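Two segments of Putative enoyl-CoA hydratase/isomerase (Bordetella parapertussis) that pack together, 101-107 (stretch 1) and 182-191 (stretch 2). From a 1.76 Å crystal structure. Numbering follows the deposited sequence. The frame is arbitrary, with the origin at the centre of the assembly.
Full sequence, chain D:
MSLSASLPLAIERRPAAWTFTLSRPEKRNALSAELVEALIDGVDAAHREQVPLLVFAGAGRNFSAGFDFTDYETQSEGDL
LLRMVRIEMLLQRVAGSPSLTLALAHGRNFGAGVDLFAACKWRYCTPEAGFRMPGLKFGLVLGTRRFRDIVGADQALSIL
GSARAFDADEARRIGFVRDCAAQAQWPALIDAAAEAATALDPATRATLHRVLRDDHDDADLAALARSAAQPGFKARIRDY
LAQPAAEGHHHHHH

Stretch 1 (101-107) TLALAHG
Stretch 2 (182-191) AQAQWPALID

A strand that enters from earlier in the chain and ends at Ala105 lies against a helix that runs through Ile190 and on past Asp191, the two nearly antiparallel at 170° with their axes 10.2 Å apart at closest approach. No hydrogen bond crosses between them; the contact is made mainly by side-chain packing and buries 379 Å² in all. The register follows the reversed directions: Leu102 CA sits 7.8 Å from Ile190 CA, Leu104 CA 7.6 Å from Trp186 CA, and His106 CA 8.3 Å from Gln183 CA.

Build stretch 1 extended, with phi from -107° to -132° and psi from 106° to 149° through the strand. Its alternation turns Leu102 and Leu104 toward the helix, and His106, just past the strand at -148/166, continues the same side. Gly107 leaves at phi 66°, a value that favours glycine. In stretch 2 a 3-10 segment, 183-185, precedes the helix: Gln185 N donates a hydrogen bond to Ala182 O at 3.0 Å and Trp186 N to Gln183 O at 3.1 Å, after which Ile190 N donates to Trp186 O at 2.9 Å. That four-residue spacing brings Trp186 nearest Leu104 and Ile190 nearest Leu102, alternate strand residues whose side chains both point toward the helix.

Leu104 and Trp186 form the centre. Trp186, chi1 -70° (m) and chi2 4°, presents one face of its indole to Leu104, whose CB stands 3.6 Å from the centroid of the six-membered ring and 7° off its normal, a CH-pi contact. Leu104 is m,t (-61°, 162°), a common leucine rotamer that here sets CD1 4.0 Å from Ile190 CD1 and CD2 4.3 Å from Leu189 CD1. Both helix partners are m,t, Leu189 at -69°, 175° and Ile190 at -66°, 169°. Ile190 points sideways at CB, yet still meets Leu102, whose t,p rotamer (167°, 65°) sets Leu102 CD2 3.9 Å from Ile190 CG1.

Polar groups gather around the indole edge. Ala105 turns its CB away, but Ala105 O approaches Trp186 CZ2 to 3.4 Å. His106, chi1 66° (p) and chi2 -67°, places His106 ND1 3.8 Å from Trp186 CH2, the rings oblique with planes at 68° and centroids 5.8 Å apart, and leaves one imidazole face for Gln183. Gln183 starts sideways, but its m,t chain (-67°, -169°) with chi3 50° brings CD over that face and Gln183 NE2 3.5 Å from His106 CD2. This is van der Waals cover; His106 NE2 is hydrogen-bonded elsewhere in the structure. The rule is simple: two strand residues advance for about one helical turn.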

# COMPACT_ATOMS: atom_id res chain seq x y z
N THR D 101 2.32 5.43 26.77
CA THR D 101 1.33 4.66 27.52
C THR D 101 2.02 3.53 28.28
O THR D 101 2.94 2.88 27.75
CB THR D 101 0.25 4.10 26.60
OG1 THR D 101 0.87 3.32 25.56
CG2 THR D 101 -0.55 5.28 25.96
N LEU D 102 1.56 3.30 29.51
CA LEU D 102 2.12 2.30 30.40
C LEU D 102 0.99 1.48 31.02
O LEU D 102 0.04 2.02 31.58
CB LEU D 102 2.96 2.98 31.51
CG LEU D 102 3.40 2.16 32.75
CD1 LEU D 102 4.34 1.06 32.36
CD2 LEU D 102 4.08 3.04 33.79
N ALA D 103 1.11 0.16 30.94
CA ALA D 103 0.12 -0.70 31.55
C ALA D 103 0.79 -1.58 32.60
O ALA D 103 1.92 -2.02 32.41
CB ALA D 103 -0.59 -1.54 30.52
N LEU D 104 0.07 -1.84 33.68
CA LEU D 104 0.59 -2.59 34.81
C LEU D 104 -0.44 -3.65 35.18
O LEU D 104 -1.51 -3.32 35.70
CB LEU D 104 0.85 -1.65 35.99
CG LEU D 104 1.88 -0.53 35.80
CD1 LEU D 104 1.69 0.54 36.88
CD2 LEU D 104 3.31 -1.05 35.77
N ALA D 105 -0.14 -4.90 34.84
CA ALA D 105 -1.10 -6.00 34.99
C ALA D 105 -0.74 -6.89 36.16
O ALA D 105 0.43 -7.07 36.48
CB ALA D 105 -1.17 -6.84 33.74
N HIS D 106 -1.78 -7.46 36.78
CA HIS D 106 -1.62 -8.45 37.82
C HIS D 106 -2.81 -9.38 37.72
O HIS D 106 -3.76 -9.07 36.99
CB HIS D 106 -1.46 -7.80 39.21
CG HIS D 106 -2.67 -7.06 39.70
ND1 HIS D 106 -3.13 -5.90 39.12
CD2 HIS D 106 -3.48 -7.29 40.76
CE1 HIS D 106 -4.19 -5.47 39.77
NE2 HIS D 106 -4.43 -6.29 40.77
N GLY D 107 -2.74 -10.53 38.38
CA GLY D 107 -3.86 -11.47 38.40
C GLY D 107 -4.17 -12.07 37.03
O GLY D 107 -3.34 -12.02 36.11
N ALA D 182 7.00 -6.70 40.81
CA ALA D 182 6.06 -6.70 41.92
C ALA D 182 5.40 -5.33 42.00
O ALA D 182 5.98 -4.33 41.57
CB ALA D 182 6.80 -7.02 43.23
N GLN D 183 4.19 -5.29 42.56
CA GLN D 183 3.43 -4.03 42.71
C GLN D 183 4.18 -2.93 43.47
O GLN D 183 4.00 -1.74 43.18
CB GLN D 183 2.07 -4.29 43.32
CG GLN D 183 1.16 -5.09 42.40
CD GLN D 183 -0.28 -5.14 42.86
OE1 GLN D 183 -0.89 -4.11 43.16
NE2 GLN D 183 -0.85 -6.34 42.91
N ALA D 184 5.05 -3.33 44.40
CA ALA D 184 5.89 -2.39 45.16
C ALA D 184 6.87 -1.59 44.28
O ALA D 184 7.25 -0.47 44.65
CB ALA D 184 6.63 -3.13 46.28
N GLN D 185 7.25 -2.15 43.14
CA GLN D 185 8.14 -1.49 42.16
C GLN D 185 7.40 -0.60 41.15
O GLN D 185 8.02 0.13 40.39
CB GLN D 185 8.97 -2.53 41.41
CG GLN D 185 10.28 -2.95 42.10
CD GLN D 185 10.06 -3.63 43.45
OE1 GLN D 185 9.68 -4.80 43.52
NE2 GLN D 185 10.30 -2.89 44.53
N TRP D 186 6.08 -0.69 41.15
CA TRP D 186 5.26 0.06 40.18
C TRP D 186 5.39 1.60 40.27
O TRP D 186 5.55 2.24 39.22
CB TRP D 186 3.80 -0.42 40.19
CG TRP D 186 3.60 -1.82 39.62
CD1 TRP D 186 4.57 -2.69 39.18
CD2 TRP D 186 2.35 -2.50 39.42
NE1 TRP D 186 4.00 -3.85 38.72
CE2 TRP D 186 2.64 -3.76 38.87
CE3 TRP D 186 1.01 -2.16 39.68
CZ2 TRP D 186 1.64 -4.69 38.55
CZ3 TRP D 186 0.01 -3.08 39.37
CH2 TRP D 186 0.34 -4.33 38.81
N PRO D 187 5.34 2.21 41.50
CA PRO D 187 5.58 3.66 41.54
C PRO D 187 6.88 4.14 40.87
O PRO D 187 6.85 5.14 40.15
CB PRO D 187 5.59 3.97 43.05
CG PRO D 187 4.65 2.96 43.61
CD PRO D 187 5.02 1.70 42.85
N ALA D 188 7.99 3.42 41.08
CA ALA D 188 9.26 3.75 40.43
C ALA D 188 9.21 3.62 38.89
O ALA D 188 9.80 4.44 38.17
CB ALA D 188 10.40 2.92 41.01
N LEU D 189 8.49 2.60 38.41
CA LEU D 189 8.30 2.41 36.97
C LEU D 189 7.50 3.56 36.36
O LEU D 189 7.78 4.01 35.25
CB LEU D 189 7.62 1.07 36.68
CG LEU D 189 8.42 -0.21 36.93
CD1 LEU D 189 7.53 -1.43 36.69
CD2 LEU D 189 9.68 -0.27 36.07
N ILE D 190 6.51 4.04 37.11
CA ILE D 190 5.69 5.17 36.66
C ILE D 190 6.54 6.44 36.56
O ILE D 190 6.49 7.15 35.54
CB ILE D 190 4.46 5.39 37.58
CG1 ILE D 190 3.51 4.19 37.44
CG2 ILE D 190 3.73 6.71 37.22
CD1 ILE D 190 2.39 4.13 38.47
N ASP D 191 7.35 6.69 37.59
CA ASP D 191 8.27 7.82 37.58
C ASP D 191 9.23 7.75 36.40
O ASP D 191 9.47 8.77 35.74
CB ASP D 191 9.05 7.90 38.90
CG ASP D 191 8.19 8.37 40.09
OD1 ASP D 191 7.09 8.95 39.88
OD2 ASP D 191 8.62 8.17 41.24